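Local structure of MccB protein (Escherichia coli, 6OM4) at residues Val118-Cys123 with Val210-His215; Leu192-Tyr197 with Phe217-Trp222; Thr198-Val203 with Asn221-Tyr226. The protein is the microcin C7 biosynthetic enzyme that binds the formylated MccA peptide and probably activates it with ATP by adenylation, as in related E1-like enzymes. One frame throughout, in Å; residues are numbered along the deposited sequence.

Contact 1 of 3, residues Val118-Cys123 with Val210-His215. With ND7 (5'-O-[(S)-amino(hydroxy)phosphoryl]adenosine), chain M.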
loop_
_atom_site.group_PDB
_atom_site.type_symbol
_atom_site.label_atom_id
_atom_site.label_comp_id
_atom_site.label_asym_id
_atom_site.label_seq_id
_atom_site.Cartn_x
_atom_site.Cartn_y
_atom_site.Cartn_z
ATOM N N VAL A 118 3.283 -12.457 4.294
ATOM C CA VAL A 118 2.161 -11.627 4.611
ATOM C C VAL A 118 0.932 -12.511 4.892
ATOM O O VAL A 118 0.670 -13.442 4.137
ATOM C CB VAL A 118 1.869 -10.624 3.469
ATOM C CG1 VAL A 118 0.611 -9.831 3.730
ATOM C CG2 VAL A 118 3.078 -9.703 3.217
ATOM N N VAL A 119 0.147 -12.136 5.911
ATOM C CA VAL A 119 -1.137 -12.747 6.254
ATOM C C VAL A 119 -2.241 -11.856 5.702
ATOM O O VAL A 119 -2.246 -10.657 5.918
ATOM C CB VAL A 119 -1.295 -12.911 7.780
ATOM C CG1 VAL A 119 -2.719 -13.244 8.164
ATOM C CG2 VAL A 119 -0.340 -13.935 8.320
ATOM N N ILE A 120 -3.154 -12.461 4.949
ATOM C CA ILE A 120 -4.398 -11.806 4.549
ATOM C C ILE A 120 -5.517 -12.363 5.448
ATOM O O ILE A 120 -6.005 -13.506 5.242
ATOM C CB ILE A 120 -4.696 -12.067 3.061
ATOM C CG1 ILE A 120 -3.475 -11.799 2.175
ATOM C CG2 ILE A 120 -5.915 -11.284 2.607
ATOM C CD1 ILE A 120 -3.163 -10.344 1.987
ATOM N N LEU A 121 -5.940 -11.552 6.412
ATOM C CA LEU A 121 -6.998 -11.944 7.342
ATOM C C LEU A 121 -8.308 -11.373 6.792
ATOM O O LEU A 121 -8.608 -10.179 6.968
ATOM C CB LEU A 121 -6.660 -11.451 8.754
ATOM C CG LEU A 121 -7.706 -11.767 9.827
ATOM C CD1 LEU A 121 -8.093 -13.237 9.837
ATOM C CD2 LEU A 121 -7.211 -11.335 11.201
ATOM N N GLY A 122 -9.036 -12.233 6.069
ATOM C CA GLY A 122 -10.229 -11.847 5.358
ATOM C C GLY A 122 -9.957 -11.782 3.879
ATOM O O GLY A 122 -9.178 -10.937 3.434
ATOM N N CYS A 123 -10.690 -12.617 3.137
ATOM C CA CYS A 123 -10.520 -12.892 1.699
ATOM C C CYS A 123 -11.752 -12.463 0.895
ATOM O O CYS A 123 -12.113 -13.085 -0.093
ATOM C CB CYS A 123 -10.261 -14.378 1.487
ATOM S SG CYS A 123 -8.610 -14.897 2.037
ATOM N N VAL A 210 -2.422 -8.113 6.976
ATOM C CA VAL A 210 -3.399 -7.316 6.336
ATOM C C VAL A 210 -4.736 -7.669 6.980
ATOM O O VAL A 210 -5.220 -8.779 6.809
ATOM C CB VAL A 210 -3.440 -7.555 4.818
ATOM C CG1 VAL A 210 -4.619 -6.811 4.193
ATOM C CG2 VAL A 210 -2.109 -7.178 4.152
ATOM N N VAL A 211 -5.341 -6.697 7.648
ATOM C CA VAL A 211 -6.551 -6.923 8.404
ATOM C C VAL A 211 -7.725 -6.438 7.555
ATOM O O VAL A 211 -8.034 -5.232 7.511
ATOM C CB VAL A 211 -6.508 -6.261 9.794
ATOM C CG1 VAL A 211 -7.756 -6.582 10.576
ATOM C CG2 VAL A 211 -5.259 -6.674 10.550
ATOM N N SER A 212 -8.324 -7.409 6.860
ATOM C CA SER A 212 -9.349 -7.188 5.830
ATOM C C SER A 212 -10.594 -8.029 6.154
ATOM O O SER A 212 -11.255 -8.558 5.240
ATOM C CB SER A 212 -8.807 -7.462 4.423
ATOM O OG SER A 212 -7.971 -8.639 4.302
ATOM N N ALA A 213 -10.893 -8.144 7.454
ATOM C CA ALA A 213 -12.017 -8.861 8.033
ATOM C C ALA A 213 -12.696 -7.888 8.988
ATOM O O ALA A 213 -12.019 -7.023 9.555
ATOM C CB ALA A 213 -11.572 -10.120 8.718
ATOM N N ASP A 214 -14.009 -8.047 9.168
ATOM C CA ASP A 214 -14.835 -6.974 9.691
ATOM C C ASP A 214 -15.976 -7.411 10.631
ATOM O O ASP A 214 -16.798 -6.566 10.955
ATOM C CB ASP A 214 -15.441 -6.209 8.519
ATOM C CG ASP A 214 -16.238 -7.060 7.532
ATOM O OD1 ASP A 214 -16.456 -8.272 7.813
ATOM O OD2 ASP A 214 -16.683 -6.495 6.494
ATOM N N HIS A 215 -16.011 -8.667 11.086
ATOM C CA HIS A 215 -16.998 -9.171 12.030
ATOM C C HIS A 215 -16.303 -9.771 13.244
ATOM O O HIS A 215 -15.413 -10.595 13.059
ATOM C CB HIS A 215 -17.857 -10.278 11.390
ATOM C CG HIS A 215 -18.612 -11.101 12.381
ATOM N ND1 HIS A 215 -19.792 -10.664 12.937
ATOM C CD2 HIS A 215 -18.360 -12.316 12.914
ATOM C CE1 HIS A 215 -20.237 -11.572 13.786
ATOM N NE2 HIS A 215 -19.387 -12.605 13.777
HETATM O O1A ND7 M . -17.337 -8.462 3.406
HETATM P PA ND7 M . -16.025 -8.136 2.753
HETATM O O2A ND7 M . -16.012 -7.946 1.243
HETATM N N3A ND7 M . -15.538 -6.696 3.509
HETATM O "O5'" ND7 M . -14.894 -9.208 3.048
HETATM C "C5'" ND7 M . -14.688 -9.549 4.453
HETATM C "C4'" ND7 M . -14.044 -10.959 4.435
HETATM C "C3'" ND7 M . -15.150 -12.007 4.070
HETATM O "O3'" ND7 M . -14.754 -12.869 3.075
HETATM C "C2'" ND7 M . -15.465 -12.624 5.498
HETATM O "O2'" ND7 M . -15.790 -14.063 5.374
HETATM C "C1'" ND7 M . -14.325 -12.507 6.192
HETATM O "O4'" ND7 M . -13.601 -11.168 5.635
HETATM N N9 ND7 M . -14.433 -12.299 7.608
HETATM C C4 ND7 M . -13.774 -13.002 8.570
HETATM C C5 ND7 M . -14.131 -12.485 9.765
HETATM N N7 ND7 M . -14.991 -11.464 9.546
HETATM C C8 ND7 M . -15.148 -11.357 8.242
HETATM N N3 ND7 M . -12.915 -14.039 8.485
HETATM C C2 ND7 M . -12.412 -14.535 9.575
HETATM N N1 ND7 M . -12.761 -14.056 10.775
HETATM C C6 ND7 M . -13.586 -13.051 10.898
HETATM N N6 ND7 M . -13.949 -12.550 12.212
#
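Val210 sits beside Val119 and Leu121 where strands 117-121 and 208-211 run parallel as neighbours in the Rossmann-type sheet of this ThiF-family enzyme. Both polar backbone atoms of Val210 are spent on the pairing: its N gives to Val119 O at 2.8 Å and its O takes Leu121 N at 2.9 Å. Beyond Val211 the pairing continues into the turns, with Ser212 N reaching Leu121 O at 2.8 Å in a more bent bond (145° at the hydrogen). Ser212 OG stands between its own N and carbonyl carbon (chi1 42°) and donates to Gly122 O at 2.7 Å, in the carbonyl plane and on a lone pair. The hydroxyl thus joins the loop after one strand to the glycine that opens what looks like the Rossmann-type GxGxxG turn. Without a side chain, Gly122 brings its CA to 3.4 Å from Ser212 O in a CA-H...O contact.

Apolar packing joins Val210 CG2 to Val118 CG1 at 3.8 Å and to Ile120 CD1; the Ile120 and Val210 side chains lie side by side, pointing the same way, and both touch Val130 of helix 125-136. Leu121 and Val211 occupy the other face, where Leu121 packs on Ile145 and Ile194.

The nucleotide lies at the strand ends. Asp214 OD2 weakly accepts the phosphoramidate N3A and also a backbone bond from the bound peptide. Ala213 CB rests 3.6 Å from adenine C4, and His215 O accepts the exocyclic N6 at 2.6 Å.

Contact 2 of 3, residues Leu192-Tyr197 with Phe217-Trp222. With ND7 (5'-O-[(S)-amino(hydroxy)phosphoryl]adenosine), chain M.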
loop_
_atom_site.group_PDB
_atom_site.type_symbol
_atom_site.label_atom_id
_atom_site.label_comp_id
_atom_site.label_asym_id
_atom_site.label_seq_id
_atom_site.Cartn_x
_atom_site.Cartn_y
_atom_site.Cartn_z
ATOM N N LEU A 192 -10.607 -20.360 9.081
ATOM C CA LEU A 192 -10.763 -19.879 10.416
ATOM C C LEU A 192 -11.683 -18.669 10.397
ATOM O O LEU A 192 -11.547 -17.809 9.534
ATOM C CB LEU A 192 -9.380 -19.519 10.959
ATOM C CG LEU A 192 -9.319 -18.912 12.359
ATOM C CD1 LEU A 192 -9.787 -19.898 13.429
ATOM C CD2 LEU A 192 -7.900 -18.434 12.657
ATOM N N ASN A 193 -12.624 -18.654 11.338
ATOM C CA ASN A 193 -13.422 -17.499 11.658
ATOM C C ASN A 193 -12.996 -17.034 13.054
ATOM O O ASN A 193 -13.124 -17.772 14.017
ATOM C CB ASN A 193 -14.926 -17.806 11.633
ATOM C CG ASN A 193 -15.812 -16.575 11.633
ATOM O OD1 ASN A 193 -15.654 -15.693 10.788
ATOM N ND2 ASN A 193 -16.803 -16.545 12.511
ATOM N N ILE A 194 -12.419 -15.839 13.148
ATOM C CA ILE A 194 -12.125 -15.260 14.438
ATOM C C ILE A 194 -13.405 -14.678 15.037
ATOM O O ILE A 194 -13.741 -13.505 14.812
ATOM C CB ILE A 194 -11.022 -14.209 14.345
ATOM C CG1 ILE A 194 -9.736 -14.847 13.837
ATOM C CG2 ILE A 194 -10.827 -13.525 15.699
ATOM C CD1 ILE A 194 -9.333 -14.351 12.514
ATOM N N ASN A 195 -14.064 -15.480 15.868
ATOM C CA ASN A 195 -15.310 -15.065 16.550
ATOM C C ASN A 195 -15.088 -14.823 18.054
ATOM O O ASN A 195 -16.031 -14.413 18.746
ATOM C CB ASN A 195 -16.433 -16.083 16.313
ATOM C CG ASN A 195 -16.124 -17.494 16.786
ATOM O OD1 ASN A 195 -15.087 -17.776 17.392
ATOM N ND2 ASN A 195 -17.053 -18.400 16.523
ATOM N N ASP A 196 -13.870 -15.098 18.558
ATOM C CA ASP A 196 -13.463 -14.714 19.891
ATOM C C ASP A 196 -12.021 -14.226 19.824
ATOM O O ASP A 196 -11.261 -14.671 18.981
ATOM C CB ASP A 196 -13.562 -15.873 20.886
ATOM C CG ASP A 196 -14.966 -16.081 21.462
ATOM O OD1 ASP A 196 -15.456 -15.176 22.243
ATOM O OD2 ASP A 196 -15.585 -17.119 21.103
ATOM N N TYR A 197 -11.641 -13.383 20.782
ATOM C CA TYR A 197 -10.299 -12.850 20.864
ATOM C C TYR A 197 -9.236 -13.949 20.796
ATOM O O TYR A 197 -8.186 -13.798 20.141
ATOM C CB TYR A 197 -10.121 -12.025 22.135
ATOM C CG TYR A 197 -8.711 -11.566 22.322
ATOM C CD1 TYR A 197 -7.779 -12.340 22.999
ATOM C CD2 TYR A 197 -8.292 -10.349 21.808
ATOM C CE1 TYR A 197 -6.474 -11.911 23.161
ATOM C CE2 TYR A 197 -7.007 -9.894 21.994
ATOM C CZ TYR A 197 -6.081 -10.688 22.639
ATOM O OH TYR A 197 -4.788 -10.238 22.748
ATOM N N PHE A 217 -17.978 -5.961 14.987
ATOM C CA PHE A 217 -17.608 -4.572 14.879
ATOM C C PHE A 217 -16.310 -4.331 15.660
ATOM O O PHE A 217 -15.586 -3.413 15.316
ATOM C CB PHE A 217 -18.688 -3.630 15.406
ATOM C CG PHE A 217 -19.741 -3.162 14.421
ATOM C CD1 PHE A 217 -20.017 -3.854 13.245
ATOM C CD2 PHE A 217 -20.485 -2.017 14.700
ATOM C CE1 PHE A 217 -21.000 -3.418 12.362
ATOM C CE2 PHE A 217 -21.488 -1.596 13.836
ATOM C CZ PHE A 217 -21.731 -2.286 12.659
ATOM N N ASN A 218 -16.034 -5.119 16.702
ATOM C CA ASN A 218 -14.831 -4.865 17.536
ATOM C C ASN A 218 -13.698 -5.836 17.188
ATOM O O ASN A 218 -12.750 -5.959 17.940
ATOM C CB ASN A 218 -15.171 -4.811 19.031
ATOM C CG ASN A 218 -15.748 -6.113 19.545
ATOM O OD1 ASN A 218 -16.296 -6.903 18.779
ATOM N ND2 ASN A 218 -15.590 -6.376 20.833
ATOM N N LEU A 219 -13.744 -6.485 16.021
ATOM C CA LEU A 219 -12.628 -7.348 15.641
ATOM C C LEU A 219 -11.357 -6.502 15.566
ATOM O O LEU A 219 -10.280 -6.929 15.972
ATOM C CB LEU A 219 -12.910 -7.981 14.286
ATOM C CG LEU A 219 -11.777 -8.794 13.689
ATOM C CD1 LEU A 219 -11.378 -9.962 14.553
ATOM C CD2 LEU A 219 -12.174 -9.279 12.317
ATOM N N ILE A 220 -11.489 -5.304 15.002
ATOM C CA ILE A 220 -10.317 -4.454 14.837
ATOM C C ILE A 220 -9.709 -4.192 16.225
ATOM O O ILE A 220 -8.481 -4.182 16.395
ATOM C CB ILE A 220 -10.638 -3.153 14.084
ATOM C CG1 ILE A 220 -9.377 -2.312 13.882
ATOM C CG2 ILE A 220 -11.750 -2.346 14.740
ATOM C CD1 ILE A 220 -8.260 -3.058 13.171
ATOM N N ASN A 221 -10.561 -4.018 17.228
ATOM C CA ASN A 221 -10.057 -3.776 18.619
ATOM C C ASN A 221 -9.299 -4.995 19.149
ATOM O O ASN A 221 -8.211 -4.850 19.763
ATOM C CB ASN A 221 -11.180 -3.335 19.547
ATOM C CG ASN A 221 -11.888 -2.107 19.039
ATOM O OD1 ASN A 221 -12.886 -2.234 18.325
ATOM N ND2 ASN A 221 -11.334 -0.940 19.341
ATOM N N TRP A 222 -9.838 -6.194 18.890
ATOM C CA TRP A 222 -9.176 -7.421 19.261
ATOM C C TRP A 222 -7.815 -7.530 18.567
ATOM O O TRP A 222 -6.802 -7.934 19.179
ATOM C CB TRP A 222 -9.997 -8.643 18.873
ATOM C CG TRP A 222 -11.268 -8.817 19.623
ATOM C CD1 TRP A 222 -11.656 -8.193 20.775
ATOM C CD2 TRP A 222 -12.301 -9.759 19.288
ATOM N NE1 TRP A 222 -12.863 -8.708 21.185
ATOM C CE2 TRP A 222 -13.310 -9.611 20.256
ATOM C CE3 TRP A 222 -12.478 -10.683 18.245
ATOM C CZ2 TRP A 222 -14.474 -10.387 20.231
ATOM C CZ3 TRP A 222 -13.648 -11.412 18.197
ATOM C CH2 TRP A 222 -14.624 -11.272 19.189
HETATM O O1A ND7 M . -17.337 -8.462 3.406
HETATM P PA ND7 M . -16.025 -8.136 2.753
HETATM O O2A ND7 M . -16.012 -7.946 1.243
HETATM N N3A ND7 M . -15.538 -6.696 3.509
HETATM O "O5'" ND7 M . -14.894 -9.208 3.048
HETATM C "C5'" ND7 M . -14.688 -9.549 4.453
HETATM C "C4'" ND7 M . -14.044 -10.959 4.435
HETATM C "C3'" ND7 M . -15.150 -12.007 4.070
HETATM O "O3'" ND7 M . -14.754 -12.869 3.075
HETATM C "C2'" ND7 M . -15.465 -12.624 5.498
HETATM O "O2'" ND7 M . -15.790 -14.063 5.374
HETATM C "C1'" ND7 M . -14.325 -12.507 6.192
HETATM O "O4'" ND7 M . -13.601 -11.168 5.635
HETATM N N9 ND7 M . -14.433 -12.299 7.608
HETATM C C4 ND7 M . -13.774 -13.002 8.570
HETATM C C5 ND7 M . -14.131 -12.485 9.765
HETATM N N7 ND7 M . -14.991 -11.464 9.546
HETATM C C8 ND7 M . -15.148 -11.357 8.242
HETATM N N3 ND7 M . -12.915 -14.039 8.485
HETATM C C2 ND7 M . -12.412 -14.535 9.575
HETATM N N1 ND7 M . -12.761 -14.056 10.775
HETATM C C6 ND7 M . -13.586 -13.051 10.898
HETATM N N6 ND7 M . -13.949 -12.550 12.212
#
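At the adenine end of the nucleotide pocket, Ile194 packs against Leu219 and the indole of Trp222. Ile194 CG2, anti to the backbone N, meets Leu219 CD1 at 3.8 Å, the two side chains crossing at about a right angle. The other Leu219 methyl, CD2, lies 3.7 Å from N6 of the adenine. Ile194 reads the base through its backbone: its N donates to N1 at 3.0 Å, and its O accepts N6 at 2.8 Å, so one residue pairs with N1 and N6, the Watson-Crick edge of the adenine. That same carbonyl O lies in the plane of the Trp222 ring, at its edge.

The loop after strand 186-191 here lies on the first turn of helix 219-230, which links the parallel strands 208-211 and 234-240 in a beta-alpha-beta crossover of the Rossmann fold. Trp222 CG lies anti to the carbonyl carbon (chi1 -68°). The six-membered ring of the indole meets the loop backbone: Trp222 CH2 comes to 3.5 Å from Asn195 O, while CZ3 meets Asp196 C at 3.6 Å. One face of the indole carries the backbone of Asp196 and Tyr197; the opposite face has Asn218 O over its rim, an oxygen that also accepts Trp222 N.

Tyr197 CB stands squarely over the five-membered ring, 4.2 Å from its centroid, in a CH-pi contact. Its ring turns an edge to the same indole face, the planes 88° apart in an offset edge-to-face pair, and Tyr197 CE2 approaches Trp222 O at 3.4 Å.

Contact 3 of 3, residues Thr198-Val203 with Asn221-Tyr226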
loop_
_atom_site.group_PDB
_atom_site.type_symbol
_atom_site.label_atom_id
_atom_site.label_comp_id
_atom_site.label_asym_id
_atom_site.label_seq_id
_atom_site.Cartn_x
_atom_site.Cartn_y
_atom_site.Cartn_z
ATOM N N THR A 198 -9.491 -15.052 21.494
ATOM C CA THR A 198 -8.543 -16.128 21.669
ATOM C C THR A 198 -8.206 -16.850 20.349
ATOM O O THR A 198 -7.123 -17.402 20.192
ATOM C CB THR A 198 -9.081 -17.098 22.738
ATOM O OG1 THR A 198 -7.931 -17.807 23.190
ATOM C CG2 THR A 198 -10.143 -18.046 22.234
ATOM N N ASP A 199 -9.091 -16.793 19.359
ATOM C CA ASP A 199 -8.815 -17.383 18.058
ATOM C C ASP A 199 -7.620 -16.720 17.336
ATOM O O ASP A 199 -7.075 -17.299 16.435
ATOM C CB ASP A 199 -10.069 -17.339 17.184
ATOM C CG ASP A 199 -11.171 -18.254 17.712
ATOM O OD1 ASP A 199 -10.835 -19.238 18.376
ATOM O OD2 ASP A 199 -12.352 -17.940 17.486
ATOM N N LEU A 200 -7.230 -15.502 17.726
ATOM C CA LEU A 200 -6.078 -14.813 17.097
ATOM C C LEU A 200 -4.756 -15.537 17.366
ATOM O O LEU A 200 -3.823 -15.407 16.576
ATOM C CB LEU A 200 -6.037 -13.361 17.565
ATOM C CG LEU A 200 -7.132 -12.493 16.967
ATOM C CD1 LEU A 200 -7.283 -11.183 17.728
ATOM C CD2 LEU A 200 -6.858 -12.217 15.488
ATOM N N HIS A 201 -4.718 -16.388 18.407
ATOM C CA HIS A 201 -3.566 -17.247 18.643
ATOM C C HIS A 201 -3.339 -18.236 17.488
ATOM O O HIS A 201 -2.242 -18.786 17.404
ATOM C CB HIS A 201 -3.695 -17.989 19.998
ATOM C CG HIS A 201 -3.679 -17.059 21.164
ATOM N ND1 HIS A 201 -2.536 -16.390 21.555
ATOM C CD2 HIS A 201 -4.659 -16.643 21.996
ATOM C CE1 HIS A 201 -2.821 -15.598 22.565
ATOM N NE2 HIS A 201 -4.102 -15.741 22.869
ATOM N N LYS A 202 -4.360 -18.493 16.653
ATOM C CA LYS A 202 -4.260 -19.439 15.542
ATOM C C LYS A 202 -3.690 -18.761 14.285
ATOM O O LYS A 202 -3.468 -19.421 13.259
ATOM C CB LYS A 202 -5.625 -20.046 15.190
ATOM C CG LYS A 202 -6.150 -21.085 16.176
ATOM C CD LYS A 202 -7.277 -20.588 17.054
ATOM C CE LYS A 202 -8.058 -21.685 17.751
ATOM N NZ LYS A 202 -9.204 -22.140 16.934
ATOM N N VAL A 203 -3.498 -17.438 14.328
ATOM C CA VAL A 203 -3.012 -16.705 13.168
ATOM C C VAL A 203 -1.492 -16.610 13.237
ATOM O O VAL A 203 -0.948 -16.080 14.212
ATOM C CB VAL A 203 -3.660 -15.312 13.090
ATOM C CG1 VAL A 203 -3.111 -14.523 11.919
ATOM C CG2 VAL A 203 -5.180 -15.382 13.024
ATOM N N ASN A 221 -10.561 -4.018 17.228
ATOM C CA ASN A 221 -10.057 -3.776 18.619
ATOM C C ASN A 221 -9.299 -4.995 19.149
ATOM O O ASN A 221 -8.211 -4.850 19.763
ATOM C CB ASN A 221 -11.180 -3.335 19.547
ATOM C CG ASN A 221 -11.888 -2.107 19.039
ATOM O OD1 ASN A 221 -12.886 -2.234 18.325
ATOM N ND2 ASN A 221 -11.334 -0.940 19.341
ATOM N N TRP A 222 -9.838 -6.194 18.890
ATOM C CA TRP A 222 -9.176 -7.421 19.261
ATOM C C TRP A 222 -7.815 -7.530 18.567
ATOM O O TRP A 222 -6.802 -7.934 19.179
ATOM C CB TRP A 222 -9.997 -8.643 18.873
ATOM C CG TRP A 222 -11.268 -8.817 19.623
ATOM C CD1 TRP A 222 -11.656 -8.193 20.775
ATOM C CD2 TRP A 222 -12.301 -9.759 19.288
ATOM N NE1 TRP A 222 -12.863 -8.708 21.185
ATOM C CE2 TRP A 222 -13.310 -9.611 20.256
ATOM C CE3 TRP A 222 -12.478 -10.683 18.245
ATOM C CZ2 TRP A 222 -14.474 -10.387 20.231
ATOM C CZ3 TRP A 222 -13.648 -11.412 18.197
ATOM C CH2 TRP A 222 -14.624 -11.272 19.189
ATOM N N VAL A 223 -7.834 -7.308 17.244
ATOM C CA VAL A 223 -6.596 -7.466 16.442
ATOM C C VAL A 223 -5.519 -6.507 16.964
ATOM O O VAL A 223 -4.390 -6.851 17.137
ATOM C CB VAL A 223 -6.895 -7.246 14.946
ATOM C CG1 VAL A 223 -5.601 -7.202 14.156
ATOM C CG2 VAL A 223 -7.830 -8.310 14.393
ATOM N N ASN A 224 -5.919 -5.270 17.193
ATOM C CA ASN A 224 -5.053 -4.235 17.648
ATOM C C ASN A 224 -4.387 -4.684 18.959
ATOM O O ASN A 224 -3.165 -4.650 19.082
ATOM C CB ASN A 224 -5.829 -2.936 17.799
ATOM C CG ASN A 224 -4.979 -1.805 18.343
ATOM O OD1 ASN A 224 -5.085 -1.410 19.520
ATOM N ND2 ASN A 224 -4.090 -1.336 17.513
ATOM N N LYS A 225 -5.202 -5.095 19.942
ATOM C CA LYS A 225 -4.671 -5.483 21.266
ATOM C C LYS A 225 -3.716 -6.670 21.115
ATOM O O LYS A 225 -2.586 -6.628 21.657
ATOM C CB LYS A 225 -5.822 -5.753 22.247
ATOM C CG LYS A 225 -5.442 -6.547 23.497
ATOM C CD LYS A 225 -6.519 -6.579 24.581
ATOM C CE LYS A 225 -6.751 -5.215 25.221
ATOM N NZ LYS A 225 -7.382 -5.308 26.570
ATOM N N TYR A 226 -4.130 -7.688 20.345
ATOM C CA TYR A 226 -3.334 -8.872 20.124
ATOM C C TYR A 226 -1.996 -8.503 19.496
ATOM O O TYR A 226 -0.956 -9.023 19.927
ATOM C CB TYR A 226 -4.036 -9.908 19.246
ATOM C CG TYR A 226 -3.225 -11.154 19.000
ATOM C CD1 TYR A 226 -2.332 -11.230 17.960
ATOM C CD2 TYR A 226 -3.298 -12.238 19.861
ATOM C CE1 TYR A 226 -1.553 -12.351 17.740
ATOM C CE2 TYR A 226 -2.550 -13.384 19.638
ATOM C CZ TYR A 226 -1.626 -13.419 18.618
ATOM O OH TYR A 226 -0.904 -14.563 18.396
HETATM O O HOH W 1 0.469 -14.773 16.009
#
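Against the flank of helix 219-230, the 3-10 turn that runs through residues 198-202 packs Leu200 and His201 around the ring of Tyr226. Leu200 CB lies over one face of that ring, offset toward the rim: CB is 3.7 Å from Tyr226 CD2 and 4.0 Å from the ring centroid, 20° off the normal, a CH-pi contact. The branches of Leu200 part at CG. CD1 runs in toward the helix backbone, 3.6 Å from Trp222 O, and also touches Trp222 CB. CD2 meets Val223 CG2 at 4.2 Å, with the two side chains crossing at about a right angle.

These residues belong to the link between strands 186-191 and 208-211 in the Rossmann fold, a link laid alongside the helix that follows the second strand. Leu200 and Val203 both rest on Trp209 of strand 208-211, and Val223 of the helix touches Val211 of the same strand, so the apolar contact rests on strand 208-211.

Toward solvent the packing turns aromatic. Tyr226 CG is anti to the backbone N (chi1 -180°), and the ring presents its CE2 edge to the face of His201 in an edge-to-face pair with planes 76° apart. His201 ND1 lies in the Tyr226 ring plane, 3.6 Å from Tyr226 CE2. No direct hydrogen bond crosses this contact; instead a water bridges the chain just past the 3-10 turn to the phenol. The water donates to Val203 O at 2.6 Å, and it lies near the Tyr226 ring plane, 2.8 Å from Tyr226 OH.

How the contacts relate
Contact 1 brings the strand ends and the start of the glycine turn to the bound adenosine phosphoramidate, contact 2 the loop carbonyl and amide of Ile194; N6 is bonded from both, by His215 O and Ile194 O. Their centres are about 11 Å apart, and they meet where Leu219 CD2 lies 3.6 Å from Ala213 O. Contact 3, about 7 Å from contact 2 between centres, uses the next turn of the same helix, with Trp222 common to both and Tyr197 OH 3.3 Å from Tyr226 CA. It reaches back to contact 1 through Val223 CG1 on Val211 CG2, 3.7 Å apart. Contact 3 is not on the ligand, its Trp222 side chain lying about 6 Å away.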